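Local coordinates for putative cell surface protein, similar to internalin proteins (Listeria monocytogenes EGD-e, PDB 5KZS) that is a putative cell-surface, internalin-like leucine-rich-repeat protein that interacts with afadin and facilitates crossing of the basement membrane, at residues 161-166 / 186-191; 140-145 / 167-172; 202-207 / 223-228. All coordinates share one frame; numbering follows the deposited sequence.

Contact 1: residues 161-166 / 186-191; sequences DDVPDF and PDFQNL
Asp165 OD1 accepts the backbone N-H of Gln189, the one hydrogen bond assigned between 161-166 and 186-191. The N to OD1 distance is 3.2 Å and the N-H...O angle 162°, so the bond is fairly straight though not short; the donor arrives on the syn side, 17° out of the carboxylate plane. The first torsion explains the reach: CG stands anti to the backbone N (chi1 177°), which carries the carboxylate across to the neighbouring turn although the bond to CB does not point there. The same OD1 lies 3.4 Å from Phe188 CA and meets the Phe188 ring at its edge, while OD2 crosses the CB-CG part of Gln189, 3.4 Å from its CG.

Below the carboxylate, rings and methyl groups meet backbone carbonyl oxygens as well as each other. The Phe188 ring is placed from several directions: Pro164 O lies in its plane at the edge, 3.8 Å from CE1, and within its own segment Pro186 O sits over the centre of one face and Leu191 CD1 over the rim of the opposite face. Phe166 CD2 approaches Phe188 CE1 obliquely at 4.2 Å, and Val163 CG1 reaches the ring edge at CZ. Farther along, Pro186 CG packs against Val163 O at 3.4 Å. Asp187 turns away, its OD2 hydrogen-bonded to Thr212 OG1.

Aspartate followed by a buried phenylalanine recurs in both segments, and Asp165 centres an inverse gamma turn; the irregular turns pack through successive Phe side chains, consistent with the convex side of a leucine-rich-repeat solenoid.

Contact 2: residues 140-145 / 167-172; sequences PDFTGM and HTIPKL
Asp141 meets His167 through both carboxylate oxygens, and its side chain can be followed outward. CB points toward 167-172, and CG, anti to the backbone N (chi1 -173°), brings the carboxylate across to His167, the two side chains crossing at about a right angle. OD1 accepts His167 N at 2.9 Å in a nearly straight bond. It also accepts a hydrogen bond from water 1, which lies 2.6 Å from OD1, donates to Phe142 O and accepts from Thr168 N; the water thus bridges the two segments. OD2 uses its syn lone pair for His167 ND1 at 2.6 Å. That bond is nearly straight (173°) and OD2 lies in the imidazole plane, evidence that ND1 carries a proton; the nearby carboxylate would probably stabilise the doubly protonated, cationic imidazole. Carboxylate and ring planes are 37° apart.

Inward of this pair, Thr168 CB abuts Phe142 O at 3.1 Å. Ile169 CG2 packs on Phe142 CB at 3.9 Å, and its CD1 reaches the edge of the Phe142 ring, which has Pro140 O over the centre of one face.

No helix takes part: 140-145 lies in the loop from strand 134-135 to strand 150-152, and the next loop, leading into strand 174-176, holds residues 167-172, with Phe142 also packed on Leu116.

Contact 3: residues 202-207 / 223-228; sequences NNLTNT and DYNHLN
Leu204 O receives the N-H of His226 at 2.7 Å, nearly along the C=O axis, and opens a short parallel pairing of 205-206 with 226-227. Asn206 continues it with both its backbone N-H and its carbonyl: its N donates to His226 O at 3.0 Å, from above the carbonyl plane, and its O accepts Asn228 N at 2.8 Å. Thr205 pairs with His226 and Asn206 with Leu227, their CA atoms 4.5 and 4.3 Å apart. Between the bonds, Thr205 CA directs a C-H...O contact to His226 O.

Side chains flank this backbone frame. Asn225 CG lies beside the backbone N (chi1 -82°), which turns OD1 to accept Leu204 N at 3.2 Å, while Leu204 CB packs against Leu227 CD2 at 3.8 Å. Thr205 and His226 project to a common face, where Thr205 OG1 lies 3.6 Å from His226 CB and is itself turned back to donate to Asn203 O. The His226 ring meets Asn203 CA edge-on.

A second shell fixes these groups. Asn225 ND2 donates to Leu222 O and Leu199 O, so its amide is held at both ends; Asn202 is tied similarly through Leu199, Leu177 and Leu182. His226 ND1 is bonded to Ser244 O and Asn228 ND2 to Thr246 O.

The pair sits just beyond parallel-sheet strands 196-198 and 219-221, each followed by one of its segments, and 223-228 borders strand 243-252 of the seven-stranded mixed sheet.

In the fold
Along the chain, contacts 1 and 2 interlock, their segments alternating (140-145, 161-166, 167-172, 186-191), whereas contact 3 follows in series. The centres of contacts 1 and 2 are about 10 Å apart and they touch: the Phe166 and Phe142 rings approach at CE1 and CE2, and Asn190 ND2 makes a weak hydrogen bond to His167 O. Contact 3 is separate, its centre about 19 Å from contact 1 and 27 Å from contact 2. All three join consecutive connections of the nine-stranded parallel sheet: the first two link loops leading into strands 150-152, 174-176 and 196-198, while contact 3 follows strands 196-198 and 219-221, near the mixed sheet. Together they tie successive turns of the solenoid.

Contact 1: residues 161-166 / 186-191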
ATOM      1  N   ASP A 161      -9.119 -10.649  -0.378  1.00 92.05           N
ATOM      2  CA  ASP A 161     -10.520 -10.597   0.101  1.00 93.13           C
ATOM      3  C   ASP A 161     -10.947  -9.261   0.754  1.00 90.24           C
ATOM      4  O   ASP A 161     -12.139  -8.972   0.803  1.00 90.42           O
ATOM      5  CB  ASP A 161     -10.830 -11.779   1.053  1.00 95.70           C
ATOM      6  CG  ASP A 161      -9.801 -11.926   2.174  1.00 97.88           C
ATOM      7  OD1 ASP A 161      -8.620 -12.251   1.860  1.00100.30           O
ATOM      8  OD2 ASP A 161     -10.161 -11.713   3.354  1.00 96.75           O
ATOM      9  N   ASP A 162      -9.993  -8.462   1.248  1.00 88.09           N
ATOM     10  CA  ASP A 162     -10.275  -7.114   1.783  1.00 85.37           C
ATOM     11  C   ASP A 162     -10.497  -6.031   0.723  1.00 83.47           C
ATOM     12  O   ASP A 162     -11.016  -4.967   1.040  1.00 81.53           O
ATOM     13  CB  ASP A 162      -9.151  -6.639   2.721  1.00 84.59           C
ATOM     14  CG  ASP A 162      -8.948  -7.550   3.942  1.00 85.90           C
ATOM     15  OD1 ASP A 162      -9.889  -8.264   4.346  1.00 87.42           O
ATOM     16  OD2 ASP A 162      -7.831  -7.546   4.513  1.00 84.62           O
ATOM     17  N   VAL A 163     -10.112  -6.287  -0.522  1.00 84.53           N
ATOM     18  CA  VAL A 163     -10.174  -5.273  -1.570  1.00 85.30           C
ATOM     19  C   VAL A 163     -11.341  -5.495  -2.528  1.00 87.24           C
ATOM     20  O   VAL A 163     -11.336  -6.462  -3.271  1.00 88.60           O
ATOM     21  CB  VAL A 163      -8.880  -5.281  -2.386  1.00 86.15           C
ATOM     22  CG1 VAL A 163      -8.858  -4.112  -3.374  1.00 86.64           C
ATOM     23  CG2 VAL A 163      -7.677  -5.235  -1.445  1.00 85.89           C
ATOM     24  N   PRO A 164     -12.337  -4.585  -2.530  1.00 89.02           N
ATOM     25  CA  PRO A 164     -13.488  -4.699  -3.434  1.00 89.80           C
ATOM     26  C   PRO A 164     -13.200  -4.036  -4.781  1.00 90.32           C
ATOM     27  O   PRO A 164     -12.255  -3.237  -4.882  1.00 87.46           O
ATOM     28  CB  PRO A 164     -14.556  -3.899  -2.699  1.00 89.48           C
ATOM     29  CG  PRO A 164     -13.778  -2.791  -2.077  1.00 87.33           C
ATOM     30  CD  PRO A 164     -12.436  -3.363  -1.706  1.00 86.33           C
ATOM     31  N   ASP A 165     -14.015  -4.337  -5.791  1.00 90.67           N
ATOM     32  CA  ASP A 165     -13.901  -3.653  -7.076  1.00 92.54           C
ATOM     33  C   ASP A 165     -14.665  -2.341  -7.010  1.00 92.76           C
ATOM     34  O   ASP A 165     -15.822  -2.273  -7.414  1.00 95.30           O
ATOM     35  CB  ASP A 165     -14.433  -4.510  -8.215  1.00 96.67           C
ATOM     36  CG  ASP A 165     -14.394  -3.792  -9.559  1.00 99.31           C
ATOM     37  OD1 ASP A 165     -13.750  -2.715  -9.647  1.00 98.83           O
ATOM     38  OD2 ASP A 165     -15.007  -4.313 -10.524  1.00101.03           O
ATOM     39  N   PHE A 166     -13.977  -1.291  -6.568  1.00 90.10           N
ATOM     40  CA  PHE A 166     -14.618  -0.037  -6.161  1.00 88.72           C
ATOM     41  C   PHE A 166     -15.552   0.563  -7.222  1.00 89.68           C
ATOM     42  O   PHE A 166     -15.099   0.961  -8.299  1.00 90.02           O
ATOM     43  CB  PHE A 166     -13.567   1.009  -5.807  1.00 87.42           C
ATOM     44  CG  PHE A 166     -12.670   0.627  -4.660  1.00 86.74           C
ATOM     45  CD1 PHE A 166     -13.097   0.764  -3.352  1.00 86.37           C
ATOM     46  CD2 PHE A 166     -11.372   0.175  -4.892  1.00 86.90           C
ATOM     47  CE1 PHE A 166     -12.267   0.432  -2.291  1.00 85.95           C
ATOM     48  CE2 PHE A 166     -10.536  -0.162  -3.837  1.00 85.79           C
ATOM     49  CZ  PHE A 166     -10.985  -0.032  -2.533  1.00 85.62           C
ATOM     50  N   PRO A 186      -8.477  -7.490  -7.902  1.00 96.39           N
ATOM     51  CA  PRO A 186      -9.611  -7.215  -8.782  1.00 97.42           C
ATOM     52  C   PRO A 186      -9.231  -6.453 -10.047  1.00 96.48           C
ATOM     53  O   PRO A 186      -8.411  -5.548  -9.996  1.00 94.08           O
ATOM     54  CB  PRO A 186     -10.505  -6.334  -7.910  1.00 98.81           C
ATOM     55  CG  PRO A 186     -10.250  -6.814  -6.522  1.00 98.48           C
ATOM     56  CD  PRO A 186      -8.816  -7.253  -6.483  1.00 96.38           C
ATOM     57  N   ASP A 187      -9.819  -6.833 -11.174  1.00 99.17           N
ATOM     58  CA  ASP A 187      -9.660  -6.081 -12.414  1.00100.26           C
ATOM     59  C   ASP A 187     -10.619  -4.911 -12.327  1.00 99.03           C
ATOM     60  O   ASP A 187     -11.801  -5.066 -12.588  1.00102.23           O
ATOM     61  CB  ASP A 187      -9.983  -6.949 -13.640  1.00103.80           C
ATOM     62  CG  ASP A 187      -9.790  -6.202 -14.961  1.00106.26           C
ATOM     63  OD1 ASP A 187      -9.248  -5.075 -14.953  1.00107.55           O
ATOM     64  OD2 ASP A 187     -10.168  -6.746 -16.021  1.00107.67           O
ATOM     65  N   PHE A 188     -10.105  -3.741 -11.973  1.00 96.24           N
ATOM     66  CA  PHE A 188     -10.965  -2.613 -11.629  1.00 94.04           C
ATOM     67  C   PHE A 188     -11.712  -2.070 -12.840  1.00 94.38           C
ATOM     68  O   PHE A 188     -11.121  -1.831 -13.893  1.00 94.10           O
ATOM     69  CB  PHE A 188     -10.164  -1.499 -10.967  1.00 92.57           C
ATOM     70  CG  PHE A 188      -9.440  -1.934  -9.729  1.00 92.39           C
ATOM     71  CD1 PHE A 188     -10.136  -2.217  -8.567  1.00 92.98           C
ATOM     72  CD2 PHE A 188      -8.056  -2.064  -9.724  1.00 92.91           C
ATOM     73  CE1 PHE A 188      -9.468  -2.617  -7.417  1.00 93.71           C
ATOM     74  CE2 PHE A 188      -7.382  -2.462  -8.579  1.00 92.72           C
ATOM     75  CZ  PHE A 188      -8.088  -2.738  -7.421  1.00 93.57           C
ATOM     76  N   GLN A 189     -13.019  -1.880 -12.670  1.00 94.66           N
ATOM     77  CA  GLN A 189     -13.908  -1.499 -13.762  1.00 97.08           C
ATOM     78  C   GLN A 189     -14.266   0.001 -13.812  1.00 98.00           C
ATOM     79  O   GLN A 189     -14.482   0.535 -14.896  1.00100.17           O
ATOM     80  CB  GLN A 189     -15.173  -2.367 -13.715  1.00 99.70           C
ATOM     81  CG  GLN A 189     -14.910  -3.866 -13.868  1.00 99.90           C
ATOM     82  CD  GLN A 189     -14.340  -4.238 -15.235  1.00101.16           C
ATOM     83  OE1 GLN A 189     -13.259  -4.836 -15.344  1.00 99.58           O
ATOM     84  NE2 GLN A 189     -15.056  -3.862 -16.288  1.00102.73           N
ATOM     85  N   ASN A 190     -14.329   0.686 -12.673  1.00 97.36           N
ATOM     86  CA  ASN A 190     -14.615   2.133 -12.690  1.00 99.50           C
ATOM     87  C   ASN A 190     -13.558   2.983 -11.937  1.00 95.89           C
ATOM     88  O   ASN A 190     -13.892   3.894 -11.163  1.00 91.34           O
ATOM     89  CB  ASN A 190     -16.052   2.391 -12.189  1.00103.71           C
ATOM     90  CG  ASN A 190     -16.618   3.731 -12.666  1.00106.32           C
ATOM     91  OD1 ASN A 190     -16.356   4.167 -13.791  1.00107.26           O
ATOM     92  ND2 ASN A 190     -17.417   4.385 -11.814  1.00107.14           N
ATOM     93  N   LEU A 191     -12.282   2.670 -12.197  1.00 93.78           N
ATOM     94  CA  LEU A 191     -11.141   3.506 -11.786  1.00 89.15           C
ATOM     95  C   LEU A 191     -10.493   4.084 -13.037  1.00 87.45           C
ATOM     96  O   LEU A 191      -9.282   4.018 -13.200  1.00 86.04           O
ATOM     97  CB  LEU A 191     -10.115   2.694 -10.973  1.00 86.38           C
ATOM     98  CG  LEU A 191     -10.566   2.088  -9.636  1.00 85.47           C
ATOM     99  CD1 LEU A 191      -9.430   1.321  -8.974  1.00 83.84           C
ATOM    100  CD2 LEU A 191     -11.108   3.143  -8.679  1.00 84.11           C
TER

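Contact 2: residues 140-145 / 167-172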
ATOM      1  N   PRO A 140     -14.460  -1.053   2.682  1.00 83.63           N
ATOM      2  CA  PRO A 140     -15.798  -0.981   2.128  1.00 84.79           C
ATOM      3  C   PRO A 140     -15.765  -0.433   0.703  1.00 85.09           C
ATOM      4  O   PRO A 140     -14.885   0.361   0.353  1.00 84.14           O
ATOM      5  CB  PRO A 140     -16.501  -0.006   3.063  1.00 84.56           C
ATOM      6  CG  PRO A 140     -15.411   0.924   3.475  1.00 83.75           C
ATOM      7  CD  PRO A 140     -14.151   0.111   3.534  1.00 82.30           C
ATOM      8  N   ASP A 141     -16.708  -0.892  -0.104  1.00 86.34           N
ATOM      9  CA  ASP A 141     -16.949  -0.335  -1.417  1.00 87.71           C
ATOM     10  C   ASP A 141     -17.737   0.982  -1.263  1.00 88.61           C
ATOM     11  O   ASP A 141     -18.976   0.998  -1.297  1.00 89.50           O
ATOM     12  CB  ASP A 141     -17.725  -1.355  -2.234  1.00 90.81           C
ATOM     13  CG  ASP A 141     -17.885  -0.953  -3.668  1.00 92.84           C
ATOM     14  OD1 ASP A 141     -17.375   0.130  -4.063  1.00 91.53           O
ATOM     15  OD2 ASP A 141     -18.525  -1.741  -4.407  1.00 91.98           O
ATOM     16  N   PHE A 142     -16.988   2.078  -1.138  1.00 87.22           N
ATOM     17  CA  PHE A 142     -17.494   3.367  -0.628  1.00 86.54           C
ATOM     18  C   PHE A 142     -18.685   3.912  -1.396  1.00 89.32           C
ATOM     19  O   PHE A 142     -18.631   3.994  -2.618  1.00 88.51           O
ATOM     20  CB  PHE A 142     -16.420   4.453  -0.677  1.00 86.02           C
ATOM     21  CG  PHE A 142     -15.118   4.061  -0.046  1.00 86.20           C
ATOM     22  CD1 PHE A 142     -14.973   4.040   1.333  1.00 86.48           C
ATOM     23  CD2 PHE A 142     -14.030   3.716  -0.833  1.00 84.81           C
ATOM     24  CE1 PHE A 142     -13.759   3.691   1.917  1.00 85.63           C
ATOM     25  CE2 PHE A 142     -12.829   3.356  -0.255  1.00 84.65           C
ATOM     26  CZ  PHE A 142     -12.691   3.344   1.121  1.00 83.68           C
ATOM     27  N   THR A 143     -19.734   4.308  -0.663  1.00 90.20           N
ATOM     28  CA  THR A 143     -20.973   4.866  -1.234  1.00 90.82           C
ATOM     29  C   THR A 143     -21.107   6.386  -1.106  1.00 89.51           C
ATOM     30  O   THR A 143     -21.779   7.013  -1.928  1.00 89.24           O
ATOM     31  CB  THR A 143     -22.205   4.254  -0.549  1.00 91.52           C
ATOM     32  OG1 THR A 143     -22.034   4.346   0.867  1.00 90.99           O
ATOM     33  CG2 THR A 143     -22.369   2.798  -0.937  1.00 91.77           C
ATOM     34  N   GLY A 144     -20.467   6.970  -0.093  1.00 88.76           N
ATOM     35  CA  GLY A 144     -20.728   8.360   0.308  1.00 89.61           C
ATOM     36  C   GLY A 144     -19.607   9.368   0.158  1.00 87.06           C
ATOM     37  O   GLY A 144     -19.668  10.444   0.768  1.00 88.27           O
HETATM   38  N   MSE A 145     -18.604   9.033  -0.652  1.00 86.21           N
HETATM   39  CA  MSE A 145     -17.426   9.891  -0.879  1.00 86.70           C
HETATM   40  C   MSE A 145     -17.180   9.993  -2.366  1.00 86.14           C
HETATM   41  O   MSE A 145     -16.154   9.522  -2.863  1.00 80.23           O
HETATM   42  CB  MSE A 145     -16.217   9.339  -0.122  1.00 86.32           C
HETATM   43  CG  MSE A 145     -16.573   9.208   1.353  1.00 86.38           C
HETATM   44 SE   MSE A 145     -14.999   8.986   2.499  1.00 85.95          SE
HETATM   45  CE  MSE A 145     -14.774   7.034   2.443  1.00 84.24           C
ATOM     46  N   HIS A 167     -16.845   0.648  -6.895  1.00 89.81           N
ATOM     47  CA  HIS A 167     -17.882   1.078  -7.853  1.00 91.97           C
ATOM     48  C   HIS A 167     -18.178   2.579  -7.821  1.00 91.44           C
ATOM     49  O   HIS A 167     -18.440   3.189  -8.869  1.00 91.66           O
ATOM     50  CB  HIS A 167     -19.190   0.291  -7.635  1.00 93.02           C
ATOM     51  CG  HIS A 167     -19.063  -1.175  -7.916  1.00 93.60           C
ATOM     52  ND1 HIS A 167     -18.838  -2.109  -6.927  1.00 92.52           N
ATOM     53  CD2 HIS A 167     -19.106  -1.865  -9.079  1.00 94.69           C
ATOM     54  CE1 HIS A 167     -18.747  -3.310  -7.466  1.00 93.08           C
ATOM     55  NE2 HIS A 167     -18.903  -3.189  -8.773  1.00 94.97           N
ATOM     56  N   THR A 168     -18.134   3.169  -6.632  1.00 90.07           N
ATOM     57  CA  THR A 168     -18.675   4.509  -6.428  1.00 91.69           C
ATOM     58  C   THR A 168     -17.604   5.543  -6.018  1.00 90.36           C
ATOM     59  O   THR A 168     -17.893   6.482  -5.262  1.00 91.26           O
ATOM     60  CB  THR A 168     -19.824   4.443  -5.399  1.00 92.22           C
ATOM     61  OG1 THR A 168     -20.493   3.178  -5.514  1.00 92.39           O
ATOM     62  CG2 THR A 168     -20.822   5.576  -5.607  1.00 94.76           C
ATOM     63  N   ILE A 169     -16.385   5.372  -6.541  1.00 88.14           N
ATOM     64  CA  ILE A 169     -15.301   6.354  -6.404  1.00 85.67           C
ATOM     65  C   ILE A 169     -14.547   6.543  -7.751  1.00 84.88           C
ATOM     66  O   ILE A 169     -13.335   6.333  -7.836  1.00 82.12           O
ATOM     67  CB  ILE A 169     -14.331   5.992  -5.240  1.00 84.43           C
ATOM     68  CG1 ILE A 169     -13.847   4.543  -5.326  1.00 84.34           C
ATOM     69  CG2 ILE A 169     -15.007   6.181  -3.892  1.00 84.04           C
ATOM     70  CD1 ILE A 169     -12.606   4.265  -4.502  1.00 82.44           C
ATOM     71  N   PRO A 170     -15.261   6.994  -8.802  1.00 85.97           N
ATOM     72  CA  PRO A 170     -14.688   7.140 -10.150  1.00 87.23           C
ATOM     73  C   PRO A 170     -13.580   8.192 -10.332  1.00 87.22           C
ATOM     74  O   PRO A 170     -12.874   8.155 -11.344  1.00 88.47           O
ATOM     75  CB  PRO A 170     -15.899   7.528 -11.000  1.00 88.70           C
ATOM     76  CG  PRO A 170     -16.783   8.248 -10.058  1.00 88.98           C
ATOM     77  CD  PRO A 170     -16.626   7.548  -8.740  1.00 87.56           C
ATOM     78  N   LYS A 171     -13.430   9.108  -9.379  1.00 88.33           N
ATOM     79  CA  LYS A 171     -12.429  10.184  -9.466  1.00 88.71           C
ATOM     80  C   LYS A 171     -11.080   9.855  -8.793  1.00 84.48           C
ATOM     81  O   LYS A 171     -10.224  10.728  -8.679  1.00 84.27           O
ATOM     82  CB  LYS A 171     -13.037  11.488  -8.910  1.00 89.86           C
ATOM     83  CG  LYS A 171     -14.012  12.120  -9.886  1.00 94.10           C
ATOM     84  CD  LYS A 171     -14.861  13.193  -9.240  1.00 99.01           C
ATOM     85  CE  LYS A 171     -15.799  13.843 -10.252  1.00103.71           C
ATOM     86  NZ  LYS A 171     -16.736  14.801  -9.587  1.00106.25           N
ATOM     87  N   LEU A 172     -10.887   8.605  -8.374  1.00 82.12           N
ATOM     88  CA  LEU A 172      -9.685   8.202  -7.649  1.00 80.98           C
ATOM     89  C   LEU A 172      -8.487   8.226  -8.590  1.00 82.14           C
ATOM     90  O   LEU A 172      -8.541   7.596  -9.647  1.00 84.66           O
ATOM     91  CB  LEU A 172      -9.855   6.798  -7.046  1.00 80.58           C
ATOM     92  CG  LEU A 172      -8.824   6.390  -5.982  1.00 79.79           C
ATOM     93  CD1 LEU A 172      -9.169   7.031  -4.646  1.00 79.75           C
ATOM     94  CD2 LEU A 172      -8.736   4.884  -5.809  1.00 79.21           C
TER
HETATM   95  O   HOH W   1     -16.867   2.696  -4.268  1.00 75.62           O

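Contact 3: residues 202-207 / 223-228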
ATOM      1  N   ASN A 202       4.460  -6.821  -1.695  1.00 78.41           N
ATOM      2  CA  ASN A 202       3.302  -7.684  -1.566  1.00 78.77           C
ATOM      3  C   ASN A 202       3.742  -9.116  -1.913  1.00 81.18           C
ATOM      4  O   ASN A 202       4.952  -9.412  -1.933  1.00 80.71           O
ATOM      5  CB  ASN A 202       2.159  -7.152  -2.456  1.00 78.07           C
ATOM      6  CG  ASN A 202       1.319  -6.086  -1.765  1.00 77.14           C
ATOM      7  OD1 ASN A 202       0.469  -6.380  -0.921  1.00 73.58           O
ATOM      8  ND2 ASN A 202       1.537  -4.839  -2.151  1.00 76.99           N
ATOM      9  N   ASN A 203       2.767  -9.996  -2.150  1.00 82.53           N
ATOM     10  CA  ASN A 203       3.009 -11.398  -2.431  1.00 84.98           C
ATOM     11  C   ASN A 203       2.483 -11.818  -3.815  1.00 83.54           C
ATOM     12  O   ASN A 203       2.077 -12.965  -3.999  1.00 85.71           O
ATOM     13  CB  ASN A 203       2.343 -12.227  -1.322  1.00 89.05           C
ATOM     14  CG  ASN A 203       3.031 -13.555  -1.097  1.00 92.87           C
ATOM     15  OD1 ASN A 203       2.563 -14.597  -1.553  1.00 96.31           O
ATOM     16  ND2 ASN A 203       4.156 -13.520  -0.399  1.00 94.73           N
ATOM     17  N   LEU A 204       2.504 -10.904  -4.787  1.00 80.89           N
ATOM     18  CA  LEU A 204       2.056 -11.217  -6.150  1.00 80.76           C
ATOM     19  C   LEU A 204       3.062 -12.175  -6.795  1.00 81.39           C
ATOM     20  O   LEU A 204       4.234 -11.833  -6.975  1.00 79.62           O
ATOM     21  CB  LEU A 204       1.923  -9.964  -7.011  1.00 80.48           C
ATOM     22  CG  LEU A 204       1.009  -8.857  -6.482  1.00 82.27           C
ATOM     23  CD1 LEU A 204       1.233  -7.606  -7.309  1.00 82.67           C
ATOM     24  CD2 LEU A 204      -0.469  -9.246  -6.480  1.00 82.97           C
ATOM     25  N   THR A 205       2.590 -13.373  -7.137  1.00 82.19           N
ATOM     26  CA  THR A 205       3.453 -14.469  -7.534  1.00 83.31           C
ATOM     27  C   THR A 205       3.049 -14.979  -8.933  1.00 84.89           C
ATOM     28  O   THR A 205       1.856 -15.041  -9.262  1.00 85.87           O
ATOM     29  CB  THR A 205       3.448 -15.579  -6.450  1.00 84.17           C
ATOM     30  OG1 THR A 205       3.956 -15.043  -5.221  1.00 83.01           O
ATOM     31  CG2 THR A 205       4.325 -16.753  -6.847  1.00 86.43           C
ATOM     32  N   ASN A 206       4.065 -15.306  -9.745  1.00 83.58           N
ATOM     33  CA  ASN A 206       3.902 -15.772 -11.121  1.00 83.04           C
ATOM     34  C   ASN A 206       3.301 -14.698 -12.046  1.00 81.77           C
ATOM     35  O   ASN A 206       4.026 -14.056 -12.807  1.00 81.99           O
ATOM     36  CB  ASN A 206       3.120 -17.097 -11.156  1.00 85.36           C
ATOM     37  CG  ASN A 206       3.339 -17.900 -12.441  1.00 86.79           C
ATOM     38  OD1 ASN A 206       4.083 -17.516 -13.365  1.00 88.80           O
ATOM     39  ND2 ASN A 206       2.694 -19.047 -12.490  1.00 87.97           N
ATOM     40  N   THR A 207       1.995 -14.493 -11.969  1.00 81.60           N
ATOM     41  CA  THR A 207       1.299 -13.531 -12.814  1.00 81.86           C
ATOM     42  C   THR A 207       0.223 -12.877 -11.966  1.00 81.93           C
ATOM     43  O   THR A 207      -0.036 -13.298 -10.837  1.00 81.76           O
ATOM     44  CB  THR A 207       0.615 -14.210 -14.025  1.00 83.70           C
ATOM     45  OG1 THR A 207      -0.430 -15.092 -13.572  1.00 86.66           O
ATOM     46  CG2 THR A 207       1.608 -15.001 -14.853  1.00 83.55           C
ATOM     47  N   ASP A 223       7.579  -3.185  -7.409  1.00 71.82           N
ATOM     48  CA  ASP A 223       8.837  -3.502  -6.719  1.00 72.36           C
ATOM     49  C   ASP A 223       8.627  -4.500  -5.574  1.00 71.99           C
ATOM     50  O   ASP A 223       7.615  -4.477  -4.932  1.00 72.93           O
ATOM     51  CB  ASP A 223       9.462  -2.204  -6.173  1.00 74.26           C
ATOM     52  CG  ASP A 223      10.996  -2.253  -6.072  1.00 76.59           C
ATOM     53  OD1 ASP A 223      11.655  -2.824  -6.973  1.00 79.67           O
ATOM     54  OD2 ASP A 223      11.552  -1.683  -5.099  1.00 76.92           O
ATOM     55  N   TYR A 224       9.578  -5.395  -5.348  1.00 74.34           N
ATOM     56  CA  TYR A 224       9.513  -6.393  -4.269  1.00 75.52           C
ATOM     57  C   TYR A 224       8.258  -7.281  -4.269  1.00 76.44           C
ATOM     58  O   TYR A 224       7.567  -7.428  -3.259  1.00 80.19           O
ATOM     59  CB  TYR A 224       9.695  -5.710  -2.918  1.00 76.36           C
ATOM     60  CG  TYR A 224      11.096  -5.261  -2.626  1.00 76.82           C
ATOM     61  CD1 TYR A 224      12.078  -6.193  -2.303  1.00 78.30           C
ATOM     62  CD2 TYR A 224      11.437  -3.907  -2.625  1.00 77.10           C
ATOM     63  CE1 TYR A 224      13.372  -5.798  -2.004  1.00 79.63           C
ATOM     64  CE2 TYR A 224      12.730  -3.496  -2.322  1.00 77.95           C
ATOM     65  CZ  TYR A 224      13.695  -4.447  -2.013  1.00 79.67           C
ATOM     66  OH  TYR A 224      14.988  -4.076  -1.718  1.00 81.66           O
ATOM     67  N   ASN A 225       7.968  -7.853  -5.428  1.00 76.08           N
ATOM     68  CA  ASN A 225       6.938  -8.877  -5.607  1.00 76.35           C
ATOM     69  C   ASN A 225       7.607 -10.114  -6.263  1.00 77.86           C
ATOM     70  O   ASN A 225       8.843 -10.151  -6.421  1.00 75.96           O
ATOM     71  CB  ASN A 225       5.792  -8.299  -6.453  1.00 75.55           C
ATOM     72  CG  ASN A 225       4.805  -7.479  -5.623  1.00 76.64           C
ATOM     73  OD1 ASN A 225       3.987  -8.034  -4.889  1.00 74.55           O
ATOM     74  ND2 ASN A 225       4.874  -6.156  -5.745  1.00 76.84           N
ATOM     75  N   HIS A 226       6.820 -11.119  -6.644  1.00 77.81           N
ATOM     76  CA  HIS A 226       7.385 -12.368  -7.137  1.00 79.73           C
ATOM     77  C   HIS A 226       6.864 -12.778  -8.511  1.00 80.37           C
ATOM     78  O   HIS A 226       6.592 -13.956  -8.745  1.00 80.25           O
ATOM     79  CB  HIS A 226       7.120 -13.472  -6.105  1.00 81.87           C
ATOM     80  CG  HIS A 226       7.379 -13.055  -4.689  1.00 81.74           C
ATOM     81  ND1 HIS A 226       8.637 -13.055  -4.123  1.00 83.03           N
ATOM     82  CD2 HIS A 226       6.537 -12.624  -3.724  1.00 81.39           C
ATOM     83  CE1 HIS A 226       8.557 -12.637  -2.873  1.00 82.26           C
ATOM     84  NE2 HIS A 226       7.294 -12.370  -2.606  1.00 81.54           N
ATOM     85  N   LEU A 227       6.758 -11.820  -9.430  1.00 80.38           N
ATOM     86  CA  LEU A 227       6.202 -12.102 -10.761  1.00 82.24           C
ATOM     87  C   LEU A 227       7.229 -12.713 -11.723  1.00 82.09           C
ATOM     88  O   LEU A 227       8.384 -12.289 -11.756  1.00 80.72           O
ATOM     89  CB  LEU A 227       5.640 -10.835 -11.392  1.00 82.89           C
ATOM     90  CG  LEU A 227       4.553 -10.105 -10.617  1.00 84.56           C
ATOM     91  CD1 LEU A 227       4.084  -8.904 -11.423  1.00 84.81           C
ATOM     92  CD2 LEU A 227       3.383 -11.024 -10.303  1.00 86.76           C
ATOM     93  N   ASN A 228       6.787 -13.713 -12.488  1.00 81.72           N
ATOM     94  CA  ASN A 228       7.535 -14.260 -13.614  1.00 81.26           C
ATOM     95  C   ASN A 228       7.198 -13.522 -14.899  1.00 82.05           C
ATOM     96  O   ASN A 228       7.935 -13.590 -15.868  1.00 81.59           O
ATOM     97  CB  ASN A 228       7.232 -15.744 -13.789  1.00 80.71           C
ATOM     98  CG  ASN A 228       7.741 -16.576 -12.638  1.00 80.09           C
ATOM     99  OD1 ASN A 228       7.135 -16.593 -11.584  1.00 81.54           O
ATOM    100  ND2 ASN A 228       8.859 -17.265 -12.834  1.00 78.89           N
TER